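Local coordinates for predicted phosphatase, HAD family (Clostridium acetobutylicum, PDB 3MC1), which is a predicted phosphatase of the haloacid dehalogenase (HAD) superfamily, probably hydrolysing phosphate esters with the help of a bound metal ion, at residues Y28-K32 with F33-V37; Y170-I173 with G174-N178; N44-G48 with P49-T53; D89-E92 with A93-S97. All coordinates share one frame; numbering follows the deposited sequence.

All four contacts are local and follow one another along the chain; none nests in or crosses another. Contact 1 ends helix 19-31 and turns the chain into the loop toward helix 51-59. Contact 3 closes that loop beside the sodium site and starts helix 51-59; its centre is about 16 Å from that of contact 1. Contact 4 comes next, opening helix 91-101 ahead of strand 104-109 of the parallel sheet. Contact 2 comes last, in helix 169-176, the crossover between strands 162-166 and 182-185. There Y170 CE2 packs on P49 CB at 3.8 Å, so contacts 2 and 3 touch, joining the loop before helix 51-59 to the crossover helix.

Contact 1. Residues Y28-K32 with F33-V37; sequences YSLNK and FDIQV
F33 and L30 both carry CG beside the backbone N and anti to the carbonyl carbon (chi1 -68° and -65°), which brings the edge of the F33 ring to the last turn of helix 19-31 and places the L30 side chain where CB meets I35 and CD1 meets V37. The stop is a Schellman motif: D34, with positive phi (62°), is its C-prime residue, and N31 to D34 form a type I turn. L30 O is the common acceptor, taking I35 N at 3.0 Å and F33 N at 2.7 Å from opposite faces of its carbonyl plane, neither donor lying on a lone pair. The companion bond, D34 N to N31 O, is weak. The last carbonyls of a helix lack the amide donors of a following turn; F33, D34 and I35 supply them here.

Apolar contact runs alongside. The CB atoms of L30 and I35 meet at 3.9 Å with the two side chains slanted across each other, while the L30 and V37 side chains cross at about a right angle, CD1 to CG1 3.9 Å. Y59 of helix 51-59 touches both L30 and I35, so this helix end is packed against the next helix in the chain. F33 touches A69 of helix 63-81 and its ring meets that of F61. K32 NZ bonds to Y28 OH one turn back and makes a cation-pi contact with Y72. S29 OG, bonded to A69 O, lies in the plane of the F33 ring at its edge, 3.9 Å from CE2, and S29 O comes to 3.1 Å from F33 CD2.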
ATOM      1  N   TYR A  28       8.961  -3.533 -17.782  1.00 24.82           N
ATOM      2  CA  TYR A  28       9.764  -2.582 -18.548  1.00 23.98           C
ATOM      3  C   TYR A  28      11.181  -2.540 -17.988  1.00 24.42           C
ATOM      4  O   TYR A  28      12.157  -2.480 -18.739  1.00 24.05           O
ATOM      5  CB  TYR A  28       9.166  -1.175 -18.472  1.00 21.69           C
ATOM      6  CG  TYR A  28      10.112  -0.120 -18.994  1.00 20.36           C
ATOM      7  CD1 TYR A  28      10.283   0.070 -20.365  1.00 21.44           C
ATOM      8  CD2 TYR A  28      10.884   0.650 -18.120  1.00 19.88           C
ATOM      9  CE1 TYR A  28      11.200   0.996 -20.858  1.00 19.52           C
ATOM     10  CE2 TYR A  28      11.806   1.582 -18.601  1.00 18.39           C
ATOM     11  CZ  TYR A  28      11.958   1.745 -19.974  1.00 21.10           C
ATOM     12  OH  TYR A  28      12.879   2.640 -20.469  1.00 19.03           O
ATOM     13  N   SER A  29      11.279  -2.554 -16.661  1.00 23.29           N
ATOM     14  CA  SER A  29      12.570  -2.516 -15.981  1.00 21.80           C
ATOM     15  C   SER A  29      13.373  -3.803 -16.173  1.00 22.45           C
ATOM     16  O   SER A  29      14.561  -3.760 -16.493  1.00 22.81           O
ATOM     17  CB  SER A  29      12.365  -2.274 -14.483  1.00 18.82           C
ATOM     18  OG  SER A  29      13.601  -2.310 -13.796  1.00 20.33           O
ATOM     19  N   LEU A  30      12.717  -4.942 -15.974  1.00 22.63           N
ATOM     20  CA  LEU A  30      13.379  -6.235 -16.106  1.00 25.23           C
ATOM     21  C   LEU A  30      13.871  -6.477 -17.528  1.00 28.27           C
ATOM     22  O   LEU A  30      14.956  -7.027 -17.726  1.00 28.14           O
ATOM     23  CB  LEU A  30      12.429  -7.361 -15.691  1.00 23.19           C
ATOM     24  CG  LEU A  30      12.001  -7.383 -14.220  1.00 22.99           C
ATOM     25  CD1 LEU A  30      10.953  -8.462 -14.015  1.00 20.87           C
ATOM     26  CD2 LEU A  30      13.209  -7.631 -13.328  1.00 22.82           C
ATOM     27  N   ASN A  31      13.071  -6.067 -18.508  1.00 29.99           N
ATOM     28  CA  ASN A  31      13.430  -6.236 -19.914  1.00 33.04           C
ATOM     29  C   ASN A  31      14.720  -5.495 -20.252  1.00 33.21           C
ATOM     30  O   ASN A  31      15.408  -5.850 -21.207  1.00 33.38           O
ATOM     31  CB  ASN A  31      12.296  -5.746 -20.816  1.00 34.34           C
ATOM     32  CG  ASN A  31      11.113  -6.698 -20.830  1.00 36.58           C
ATOM     33  OD1 ASN A  31      11.073  -7.666 -20.068  1.00 39.41           O
ATOM     34  ND2 ASN A  31      10.141  -6.423 -21.691  1.00 37.13           N
ATOM     35  N   LYS A  32      15.036  -4.464 -19.471  1.00 32.04           N
ATOM     36  CA  LYS A  32      16.260  -3.697 -19.674  1.00 32.78           C
ATOM     37  C   LYS A  32      17.454  -4.531 -19.213  1.00 33.69           C
ATOM     38  O   LYS A  32      18.599  -4.220 -19.520  1.00 33.64           O
ATOM     39  CB  LYS A  32      16.219  -2.394 -18.870  1.00 34.58           C
ATOM     40  CG  LYS A  32      15.232  -1.366 -19.375  1.00 36.42           C
ATOM     41  CD  LYS A  32      15.541  -0.993 -20.813  1.00 38.98           C
ATOM     42  CE  LYS A  32      14.802   0.259 -21.217  1.00 40.13           C
ATOM     43  NZ  LYS A  32      15.245   1.396 -20.371  1.00 41.57           N
ATOM     44  N   PHE A  33      17.169  -5.586 -18.457  1.00 33.97           N
ATOM     45  CA  PHE A  33      18.209  -6.475 -17.955  1.00 35.26           C
ATOM     46  C   PHE A  33      18.141  -7.754 -18.775  1.00 35.92           C
ATOM     47  O   PHE A  33      18.727  -8.781 -18.416  1.00 35.32           O
ATOM     48  CB  PHE A  33      17.967  -6.780 -16.473  1.00 33.35           C
ATOM     49  CG  PHE A  33      18.152  -5.589 -15.576  1.00 31.97           C
ATOM     50  CD1 PHE A  33      19.423  -5.118 -15.277  1.00 30.36           C
ATOM     51  CD2 PHE A  33      17.051  -4.925 -15.042  1.00 29.57           C
ATOM     52  CE1 PHE A  33      19.596  -3.999 -14.457  1.00 31.74           C
ATOM     53  CE2 PHE A  33      17.218  -3.809 -14.225  1.00 28.57           C
ATOM     54  CZ  PHE A  33      18.490  -3.346 -13.932  1.00 28.31           C
ATOM     55  N   ASP A  34      17.419  -7.661 -19.889  1.00 37.22           N
ATOM     56  CA  ASP A  34      17.222  -8.776 -20.801  1.00 37.81           C
ATOM     57  C   ASP A  34      16.485  -9.920 -20.121  1.00 38.25           C
ATOM     58  O   ASP A  34      16.598 -11.081 -20.515  1.00 38.38           O
ATOM     59  CB  ASP A  34      18.563  -9.244 -21.371  1.00 39.09           C
ATOM     60  CG  ASP A  34      19.218  -8.188 -22.254  1.00 40.34           C
ATOM     61  OD1 ASP A  34      19.770  -7.202 -21.717  1.00 42.66           O
ATOM     62  OD2 ASP A  34      19.169  -8.339 -23.492  1.00 43.32           O
ATOM     63  N   ILE A  35      15.724  -9.572 -19.089  1.00 37.68           N
ATOM     64  CA  ILE A  35      14.930 -10.543 -18.357  1.00 38.69           C
ATOM     65  C   ILE A  35      13.522 -10.453 -18.929  1.00 39.80           C
ATOM     66  O   ILE A  35      12.883  -9.403 -18.875  1.00 40.73           O
ATOM     67  CB  ILE A  35      14.878 -10.217 -16.850  1.00 37.55           C
ATOM     68  CG1 ILE A  35      16.291 -10.234 -16.271  1.00 37.49           C
ATOM     69  CG2 ILE A  35      13.981 -11.211 -16.133  1.00 36.44           C
ATOM     70  CD1 ILE A  35      16.355  -9.930 -14.792  1.00 39.68           C
ATOM     71  N   GLN A  36      13.044 -11.551 -19.492  1.00 40.56           N
ATOM     72  CA  GLN A  36      11.716 -11.559 -20.071  1.00 43.02           C
ATOM     73  C   GLN A  36      10.747 -12.149 -19.056  1.00 43.53           C
ATOM     74  O   GLN A  36      11.153 -12.890 -18.158  1.00 43.88           O
ATOM     75  CB  GLN A  36      11.713 -12.396 -21.355  1.00 44.08           C
ATOM     76  CG  GLN A  36      12.801 -12.008 -22.361  1.00 45.90           C
ATOM     77  CD  GLN A  36      12.741 -10.543 -22.781  1.00 47.38           C
ATOM     78  OE1 GLN A  36      11.722 -10.067 -23.289  1.00 48.57           O
ATOM     79  NE2 GLN A  36      13.840  -9.825 -22.575  1.00 46.52           N
ATOM     80  N   VAL A  37       9.471 -11.800 -19.178  1.00 43.10           N
ATOM     81  CA  VAL A  37       8.461 -12.329 -18.270  1.00 43.39           C
ATOM     82  C   VAL A  37       7.301 -12.824 -19.134  1.00 44.85           C
ATOM     83  O   VAL A  37       6.807 -12.099 -20.003  1.00 45.37           O
ATOM     84  CB  VAL A  37       7.980 -11.243 -17.249  1.00 41.75           C
ATOM     85  CG1 VAL A  37       9.132 -10.304 -16.914  1.00 39.82           C
ATOM     86  CG2 VAL A  37       6.787 -10.475 -17.788  1.00 41.44           C
TER

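Contact 2. Residues Y170-I173 with G174-N178; sequences YDVI and GALKN
L176 N donates to V172 O and K177 N to I173 O, two of the four i to i+4 backbone bonds that join 170-173 to 174-177. The first is 2.8 Å long and nearly straight, 170° at the hydrogen; G174 N to Y170 O and A175 N to D171 O are the other two.

Side chains four apart also meet. V172 CG1, anti to the backbone N (chi1 -178°), lies beside L176 CD1 at 3.9 Å, the two side chains pointing the same way. I173 CG2 likewise runs alongside the aliphatic part of the extended K177 chain, 3.8 Å from its CE.

Among the polar side chains, N178 folds back at the helix end: its ND2 donates to G174 O at 3.0 Å, with the acceptor close to the amide plane, and also to E145 O of helix 144-155. D171 turns to the other end, where OD1 forms a salt bridge with K144 and OD2 takes the backbone N of R168.

Helix 169-176 is the crossover of a beta-alpha-beta unit. The D171 side chain touches D10, a metal ligand, and its nearest atom is about 4 Å from the sodium ion; the bonds to K144 and R168 N hold its carboxylate in place beside the metal site.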
ATOM      1  N   TYR A 170       3.048  -7.740   4.853  1.00 20.38           N
ATOM      2  CA  TYR A 170       3.903  -6.604   5.181  1.00 21.51           C
ATOM      3  C   TYR A 170       3.128  -5.555   5.972  1.00 20.55           C
ATOM      4  O   TYR A 170       3.680  -4.882   6.854  1.00 17.03           O
ATOM      5  CB  TYR A 170       4.452  -5.991   3.898  1.00 24.64           C
ATOM      6  CG  TYR A 170       5.184  -6.997   3.042  1.00 29.57           C
ATOM      7  CD1 TYR A 170       6.403  -7.531   3.455  1.00 31.55           C
ATOM      8  CD2 TYR A 170       4.635  -7.456   1.842  1.00 31.10           C
ATOM      9  CE1 TYR A 170       7.064  -8.497   2.699  1.00 34.78           C
ATOM     10  CE2 TYR A 170       5.286  -8.427   1.074  1.00 34.63           C
ATOM     11  CZ  TYR A 170       6.501  -8.944   1.511  1.00 35.74           C
ATOM     12  OH  TYR A 170       7.152  -9.907   0.770  1.00 38.10           O
ATOM     13  N   ASP A 171       1.846  -5.415   5.647  1.00 17.51           N
ATOM     14  CA  ASP A 171       1.001  -4.464   6.342  1.00 17.56           C
ATOM     15  C   ASP A 171       0.744  -4.932   7.768  1.00 17.70           C
ATOM     16  O   ASP A 171       0.765  -4.132   8.703  1.00 18.64           O
ATOM     17  CB  ASP A 171      -0.310  -4.299   5.586  1.00 16.44           C
ATOM     18  CG  ASP A 171      -0.101  -3.655   4.233  1.00 15.88           C
ATOM     19  OD1 ASP A 171       0.406  -2.519   4.218  1.00 17.94           O
ATOM     20  OD2 ASP A 171      -0.427  -4.276   3.201  1.00 17.11           O
ATOM     21  N   VAL A 172       0.515  -6.231   7.932  1.00 16.83           N
ATOM     22  CA  VAL A 172       0.266  -6.799   9.252  1.00 17.00           C
ATOM     23  C   VAL A 172       1.515  -6.651  10.118  1.00 16.37           C
ATOM     24  O   VAL A 172       1.435  -6.206  11.261  1.00 15.55           O
ATOM     25  CB  VAL A 172      -0.116  -8.303   9.158  1.00 17.33           C
ATOM     26  CG1 VAL A 172      -0.415  -8.852  10.545  1.00 15.89           C
ATOM     27  CG2 VAL A 172      -1.330  -8.480   8.253  1.00 16.20           C
ATOM     28  N   ILE A 173       2.663  -7.020   9.559  1.00 16.78           N
ATOM     29  CA  ILE A 173       3.931  -6.922  10.269  1.00 18.54           C
ATOM     30  C   ILE A 173       4.222  -5.464  10.645  1.00 18.32           C
ATOM     31  O   ILE A 173       4.638  -5.175  11.769  1.00 17.14           O
ATOM     32  CB  ILE A 173       5.085  -7.493   9.395  1.00 19.52           C
ATOM     33  CG1 ILE A 173       4.807  -8.967   9.086  1.00 21.77           C
ATOM     34  CG2 ILE A 173       6.422  -7.338  10.106  1.00 20.66           C
ATOM     35  CD1 ILE A 173       5.677  -9.567   8.000  1.00 21.52           C
ATOM     36  N   GLY A 174       3.995  -4.551   9.703  1.00 18.39           N
ATOM     37  CA  GLY A 174       4.230  -3.136   9.959  1.00 16.44           C
ATOM     38  C   GLY A 174       3.319  -2.604  11.053  1.00 15.45           C
ATOM     39  O   GLY A 174       3.722  -1.761  11.858  1.00 15.22           O
ATOM     40  N   ALA A 175       2.087  -3.102  11.084  1.00 16.24           N
ATOM     41  CA  ALA A 175       1.112  -2.686  12.091  1.00 17.24           C
ATOM     42  C   ALA A 175       1.524  -3.226  13.453  1.00 17.96           C
ATOM     43  O   ALA A 175       1.562  -2.498  14.445  1.00 18.80           O
ATOM     44  CB  ALA A 175      -0.274  -3.201  11.723  1.00 16.70           C
ATOM     45  N   LEU A 176       1.835  -4.514  13.496  1.00 19.13           N
ATOM     46  CA  LEU A 176       2.254  -5.146  14.742  1.00 21.10           C
ATOM     47  C   LEU A 176       3.437  -4.399  15.344  1.00 19.34           C
ATOM     48  O   LEU A 176       3.449  -4.107  16.540  1.00 20.12           O
ATOM     49  CB  LEU A 176       2.630  -6.610  14.489  1.00 24.47           C
ATOM     50  CG  LEU A 176       1.477  -7.526  14.043  1.00 28.42           C
ATOM     51  CD1 LEU A 176       2.012  -8.892  13.602  1.00 30.14           C
ATOM     52  CD2 LEU A 176       0.480  -7.683  15.191  1.00 30.82           C
ATOM     53  N   LYS A 177       4.422  -4.082  14.510  1.00 17.48           N
ATOM     54  CA  LYS A 177       5.619  -3.375  14.961  1.00 18.94           C
ATOM     55  C   LYS A 177       5.361  -1.978  15.518  1.00 18.96           C
ATOM     56  O   LYS A 177       6.236  -1.385  16.151  1.00 19.94           O
ATOM     57  CB  LYS A 177       6.642  -3.295  13.825  1.00 20.02           C
ATOM     58  CG  LYS A 177       7.183  -4.658  13.442  1.00 23.33           C
ATOM     59  CD  LYS A 177       8.396  -4.553  12.543  1.00 28.09           C
ATOM     60  CE  LYS A 177       9.077  -5.904  12.403  1.00 29.51           C
ATOM     61  NZ  LYS A 177      10.300  -5.814  11.560  1.00 33.34           N
ATOM     62  N   ASN A 178       4.162  -1.461  15.275  1.00 19.54           N
ATOM     63  CA  ASN A 178       3.768  -0.145  15.764  1.00 19.26           C
ATOM     64  C   ASN A 178       2.642  -0.305  16.785  1.00 19.37           C
ATOM     65  O   ASN A 178       1.971   0.659  17.151  1.00 17.36           O
ATOM     66  CB  ASN A 178       3.302   0.731  14.597  1.00 18.79           C
ATOM     67  CG  ASN A 178       4.453   1.387  13.870  1.00 17.34           C
ATOM     68  OD1 ASN A 178       5.040   2.356  14.363  1.00 18.25           O
ATOM     69  ND2 ASN A 178       4.795   0.860  12.694  1.00 18.64           N
TER

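Contact 3. Residues N44-G48 with P49-T53; sequences NKFVG and PPLKT
F46 and L51 meet across the loop with their side chains roughly perpendicular: L51 CD2 comes to the edge of the F46 ring, near its plane, 4.1 Å from CD1. The loop enters through the end of a 3-10 segment, which runs as far as F46, and leaves through the N-terminus of helix 51-59, with P50 as N-cap, and its bend lies beside the sodium site of the HAD fold. L51 sets CG beside its backbone N (chi1 -70°), which swings CD2 back to the ring, while F55 of the same helix packs edge-to-face with F46. Y58 meets that ring too, and I70 and Y73 of helix 63-81 touch L51, so the pair sits between helices 51-59 and 63-81.

P49 takes a different direction, its ring lying against the backbone of the turn. CG rests 3.6 Å from K45 O, and P49 also touches R168. The bend itself is made at G48, whose positive phi (128°) suits a residue without a side chain. The nearest atoms of G48 and the sodium ion are about 4 Å apart, and G48 N binds a glycerol, probably from the crystallisation liquor, which may mark part of a pocket.

At the start of the helix T53 OG1 donates to P50 O at 2.8 Å, in the carbonyl plane and on a lone pair. Across the loop's mouth one water donates to two carbonyls, 2.8 Å from F46 O and 2.7 Å from P49 O.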
ATOM      1  N   ASN A  44       2.697  -9.845  -9.897  1.00 23.55           N
ATOM      2  CA  ASN A  44       1.758  -9.292  -8.923  1.00 23.68           C
ATOM      3  C   ASN A  44       2.377  -9.141  -7.541  1.00 22.75           C
ATOM      4  O   ASN A  44       2.032  -8.217  -6.807  1.00 20.28           O
ATOM      5  CB  ASN A  44       0.503 -10.168  -8.816  1.00 25.26           C
ATOM      6  CG  ASN A  44      -0.456  -9.960  -9.975  1.00 26.75           C
ATOM      7  OD1 ASN A  44      -0.160  -9.216 -10.910  1.00 29.00           O
ATOM      8  ND2 ASN A  44      -1.607 -10.621  -9.921  1.00 27.48           N
ATOM      9  N   LYS A  45       3.291 -10.046  -7.196  1.00 23.00           N
ATOM     10  CA  LYS A  45       3.940 -10.020  -5.888  1.00 24.93           C
ATOM     11  C   LYS A  45       4.728  -8.735  -5.651  1.00 24.30           C
ATOM     12  O   LYS A  45       5.112  -8.440  -4.516  1.00 24.43           O
ATOM     13  CB  LYS A  45       4.880 -11.222  -5.721  1.00 28.42           C
ATOM     14  CG  LYS A  45       6.136 -11.148  -6.568  1.00 33.68           C
ATOM     15  CD  LYS A  45       5.929 -11.756  -7.942  1.00 37.09           C
ATOM     16  CE  LYS A  45       6.190 -13.254  -7.910  1.00 40.51           C
ATOM     17  NZ  LYS A  45       7.620 -13.552  -7.594  1.00 43.04           N
ATOM     18  N   PHE A  46       4.982  -7.987  -6.725  1.00 21.67           N
ATOM     19  CA  PHE A  46       5.705  -6.718  -6.639  1.00 19.30           C
ATOM     20  C   PHE A  46       4.761  -5.611  -6.162  1.00 18.24           C
ATOM     21  O   PHE A  46       5.192  -4.493  -5.862  1.00 18.14           O
ATOM     22  CB  PHE A  46       6.262  -6.332  -8.017  1.00 20.47           C
ATOM     23  CG  PHE A  46       7.682  -6.785  -8.268  1.00 19.50           C
ATOM     24  CD1 PHE A  46       8.753  -5.932  -8.020  1.00 20.96           C
ATOM     25  CD2 PHE A  46       7.943  -8.052  -8.784  1.00 21.96           C
ATOM     26  CE1 PHE A  46      10.071  -6.333  -8.288  1.00 21.28           C
ATOM     27  CE2 PHE A  46       9.254  -8.462  -9.054  1.00 21.38           C
ATOM     28  CZ  PHE A  46      10.316  -7.601  -8.806  1.00 22.19           C
ATOM     29  N   VAL A  47       3.470  -5.918  -6.092  1.00 17.61           N
ATOM     30  CA  VAL A  47       2.494  -4.910  -5.675  1.00 16.50           C
ATOM     31  C   VAL A  47       2.318  -4.887  -4.167  1.00 17.76           C
ATOM     32  O   VAL A  47       1.743  -5.811  -3.586  1.00 18.11           O
ATOM     33  CB  VAL A  47       1.118  -5.141  -6.339  1.00 15.10           C
ATOM     34  CG1 VAL A  47       0.117  -4.087  -5.848  1.00 13.78           C
ATOM     35  CG2 VAL A  47       1.257  -5.079  -7.855  1.00 12.51           C
ATOM     36  N   GLY A  48       2.818  -3.822  -3.543  1.00 17.59           N
ATOM     37  CA  GLY A  48       2.713  -3.681  -2.100  1.00 18.39           C
ATOM     38  C   GLY A  48       4.031  -3.393  -1.395  1.00 16.45           C
ATOM     39  O   GLY A  48       4.202  -2.318  -0.826  1.00 15.99           O
ATOM     40  N   PRO A  49       4.990  -4.333  -1.415  1.00 17.68           N
ATOM     41  CA  PRO A  49       6.286  -4.134  -0.754  1.00 15.72           C
ATOM     42  C   PRO A  49       7.213  -3.140  -1.451  1.00 15.84           C
ATOM     43  O   PRO A  49       6.991  -2.773  -2.604  1.00 16.02           O
ATOM     44  CB  PRO A  49       6.872  -5.541  -0.731  1.00 17.13           C
ATOM     45  CG  PRO A  49       6.364  -6.122  -1.994  1.00 19.48           C
ATOM     46  CD  PRO A  49       4.909  -5.681  -2.010  1.00 17.22           C
ATOM     47  N   PRO A  50       8.262  -2.680  -0.744  1.00 16.00           N
ATOM     48  CA  PRO A  50       9.203  -1.729  -1.351  1.00 16.66           C
ATOM     49  C   PRO A  50       9.809  -2.400  -2.588  1.00 16.72           C
ATOM     50  O   PRO A  50      10.155  -3.576  -2.543  1.00 15.58           O
ATOM     51  CB  PRO A  50      10.241  -1.512  -0.248  1.00 16.96           C
ATOM     52  CG  PRO A  50       9.467  -1.770   1.017  1.00 18.71           C
ATOM     53  CD  PRO A  50       8.617  -2.966   0.657  1.00 14.68           C
ATOM     54  N   LEU A  51       9.920  -1.676  -3.692  1.00 18.32           N
ATOM     55  CA  LEU A  51      10.488  -2.263  -4.906  1.00 20.14           C
ATOM     56  C   LEU A  51      11.860  -2.883  -4.660  1.00 20.74           C
ATOM     57  O   LEU A  51      12.157  -3.974  -5.151  1.00 19.92           O
ATOM     58  CB  LEU A  51      10.618  -1.210  -6.013  1.00 20.05           C
ATOM     59  CG  LEU A  51       9.321  -0.700  -6.635  1.00 20.96           C
ATOM     60  CD1 LEU A  51       9.644   0.320  -7.705  1.00 18.98           C
ATOM     61  CD2 LEU A  51       8.534  -1.871  -7.218  1.00 22.04           C
ATOM     62  N   LYS A  52      12.698  -2.179  -3.906  1.00 23.14           N
ATOM     63  CA  LYS A  52      14.046  -2.661  -3.639  1.00 24.73           C
ATOM     64  C   LYS A  52      14.024  -4.069  -3.070  1.00 25.06           C
ATOM     65  O   LYS A  52      14.697  -4.961  -3.576  1.00 24.86           O
ATOM     66  CB  LYS A  52      14.769  -1.717  -2.674  1.00 27.15           C
ATOM     67  CG  LYS A  52      16.236  -2.047  -2.475  1.00 29.85           C
ATOM     68  CD  LYS A  52      16.920  -1.008  -1.603  1.00 33.65           C
ATOM     69  CE  LYS A  52      16.953   0.369  -2.269  1.00 35.76           C
ATOM     70  NZ  LYS A  52      17.555   1.410  -1.374  1.00 35.35           N
ATOM     71  N   THR A  53      13.237  -4.269  -2.019  1.00 24.84           N
ATOM     72  CA  THR A  53      13.146  -5.583  -1.391  1.00 25.30           C
ATOM     73  C   THR A  53      12.745  -6.643  -2.426  1.00 24.48           C
ATOM     74  O   THR A  53      13.286  -7.755  -2.440  1.00 23.91           O
ATOM     75  CB  THR A  53      12.110  -5.574  -0.230  1.00 23.97           C
ATOM     76  OG1 THR A  53      10.781  -5.627  -0.761  1.00 27.66           O
ATOM     77  CG2 THR A  53      12.241  -4.304   0.575  1.00 23.57           C
TER
HETATM   78  O   HOH W   1       7.692  -4.342  -4.652  1.00 17.66           O

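Contact 4. Residues D89-E92 with A93-S97; sequences DGIE and ALLSS
L94 N, L95 N and S96 N find their acceptors one turn back, in G90 O, I91 O and E92 O, each at 2.9 Å. These are the first i to i+4 bonds of helix 91-101. L94 N approaches G90 O in its carbonyl plane, L95 N reaches I91 O almost straight (170° at the hydrogen), and S96 N sits a little off the plane of E92 O. S97 N continues the series to A93 O. G90 is the N-cap; its positive phi (87°) turns the chain into the helix, and, lacking a side chain, it offers only its backbone to the cap.

Two polar side chains find partners outside: E92 OE2 bonds to the hydroxyl of Y128, and S97 OG to NE2 of H211.

On the buried side, the I91 and L95 side chains cross at a slant; I91 CG2, anti to the backbone N, meets L95 CD1 at 4.0 Å. I91 CD1 meets L94 CD2 at 4.2 Å. V207 of helix 207-215 touches both I91 and L94, and F129 touches L95. The arrangement is that of an amphipathic helix with glycine at its N-cap position, leading into a strand of the Rossmann-like parallel sheet of HAD hydrolases.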
ATOM      1  N   ASP A  89     -14.008  -0.797  -6.405  1.00 18.89           N
ATOM      2  CA  ASP A  89     -15.412  -0.435  -6.240  1.00 21.29           C
ATOM      3  C   ASP A  89     -15.754  -0.338  -4.750  1.00 19.86           C
ATOM      4  O   ASP A  89     -15.305  -1.155  -3.936  1.00 19.86           O
ATOM      5  CB  ASP A  89     -16.331  -1.479  -6.888  1.00 24.10           C
ATOM      6  CG  ASP A  89     -16.174  -1.547  -8.394  1.00 29.40           C
ATOM      7  OD1 ASP A  89     -16.085  -0.475  -9.035  1.00 32.25           O
ATOM      8  OD2 ASP A  89     -16.154  -2.673  -8.939  1.00 32.13           O
ATOM      9  N   GLY A  90     -16.545   0.668  -4.403  1.00 18.83           N
ATOM     10  CA  GLY A  90     -16.957   0.846  -3.025  1.00 17.50           C
ATOM     11  C   GLY A  90     -16.012   1.650  -2.159  1.00 16.49           C
ATOM     12  O   GLY A  90     -16.420   2.152  -1.117  1.00 16.85           O
ATOM     13  N   ILE A  91     -14.760   1.805  -2.588  1.00 15.82           N
ATOM     14  CA  ILE A  91     -13.790   2.544  -1.786  1.00 14.06           C
ATOM     15  C   ILE A  91     -14.150   3.996  -1.487  1.00 13.97           C
ATOM     16  O   ILE A  91     -14.097   4.413  -0.337  1.00 15.84           O
ATOM     17  CB  ILE A  91     -12.367   2.501  -2.409  1.00 14.70           C
ATOM     18  CG1 ILE A  91     -11.723   1.133  -2.148  1.00 14.03           C
ATOM     19  CG2 ILE A  91     -11.504   3.619  -1.814  1.00 12.63           C
ATOM     20  CD1 ILE A  91     -11.537   0.799  -0.674  1.00  9.69           C
ATOM     21  N   GLU A  92     -14.497   4.783  -2.496  1.00 15.64           N
ATOM     22  CA  GLU A  92     -14.849   6.164  -2.200  1.00 16.19           C
ATOM     23  C   GLU A  92     -16.057   6.228  -1.260  1.00 16.17           C
ATOM     24  O   GLU A  92     -16.097   7.058  -0.354  1.00 17.48           O
ATOM     25  CB  GLU A  92     -15.132   6.955  -3.481  1.00 16.26           C
ATOM     26  CG  GLU A  92     -15.630   8.358  -3.205  1.00 17.42           C
ATOM     27  CD  GLU A  92     -15.491   9.277  -4.407  1.00 19.36           C
ATOM     28  OE1 GLU A  92     -15.422   8.772  -5.548  1.00 22.27           O
ATOM     29  OE2 GLU A  92     -15.469  10.505  -4.207  1.00 20.47           O
ATOM     30  N   ALA A  93     -17.035   5.351  -1.478  1.00 16.86           N
ATOM     31  CA  ALA A  93     -18.219   5.302  -0.617  1.00 16.48           C
ATOM     32  C   ALA A  93     -17.753   5.041   0.827  1.00 18.34           C
ATOM     33  O   ALA A  93     -18.218   5.679   1.775  1.00 17.84           O
ATOM     34  CB  ALA A  93     -19.138   4.197  -1.078  1.00 19.40           C
ATOM     35  N   LEU A  94     -16.815   4.111   0.977  1.00 17.76           N
ATOM     36  CA  LEU A  94     -16.255   3.770   2.284  1.00 17.40           C
ATOM     37  C   LEU A  94     -15.619   4.990   2.950  1.00 15.69           C
ATOM     38  O   LEU A  94     -15.946   5.322   4.094  1.00 13.64           O
ATOM     39  CB  LEU A  94     -15.199   2.657   2.140  1.00 17.45           C
ATOM     40  CG  LEU A  94     -14.402   2.328   3.417  1.00 20.91           C
ATOM     41  CD1 LEU A  94     -15.346   1.780   4.491  1.00 23.11           C
ATOM     42  CD2 LEU A  94     -13.313   1.322   3.113  1.00 21.73           C
ATOM     43  N   LEU A  95     -14.715   5.652   2.226  1.00 14.21           N
ATOM     44  CA  LEU A  95     -14.022   6.835   2.735  1.00 12.81           C
ATOM     45  C   LEU A  95     -14.990   7.926   3.161  1.00 15.46           C
ATOM     46  O   LEU A  95     -14.808   8.548   4.211  1.00 14.98           O
ATOM     47  CB  LEU A  95     -13.083   7.395   1.669  1.00 11.67           C
ATOM     48  CG  LEU A  95     -11.989   6.445   1.178  1.00 12.84           C
ATOM     49  CD1 LEU A  95     -11.177   7.114   0.060  1.00 13.61           C
ATOM     50  CD2 LEU A  95     -11.090   6.086   2.345  1.00 11.43           C
ATOM     51  N   SER A  96     -16.005   8.172   2.337  1.00 15.31           N
ATOM     52  CA  SER A  96     -16.989   9.202   2.658  1.00 17.29           C
ATOM     53  C   SER A  96     -17.699   8.828   3.961  1.00 17.86           C
ATOM     54  O   SER A  96     -17.760   9.632   4.888  1.00 19.64           O
ATOM     55  CB  SER A  96     -18.018   9.334   1.532  1.00 16.79           C
ATOM     56  OG  SER A  96     -18.900  10.419   1.774  1.00 19.76           O
ATOM     57  N   SER A  97     -18.220   7.604   4.022  1.00 19.81           N
ATOM     58  CA  SER A  97     -18.927   7.122   5.211  1.00 22.03           C
ATOM     59  C   SER A  97     -18.078   7.257   6.477  1.00 23.52           C
ATOM     60  O   SER A  97     -18.563   7.719   7.514  1.00 23.26           O
ATOM     61  CB  SER A  97     -19.343   5.661   5.019  1.00 24.59           C
ATOM     62  OG  SER A  97     -20.039   5.169   6.161  1.00 25.34           O
TER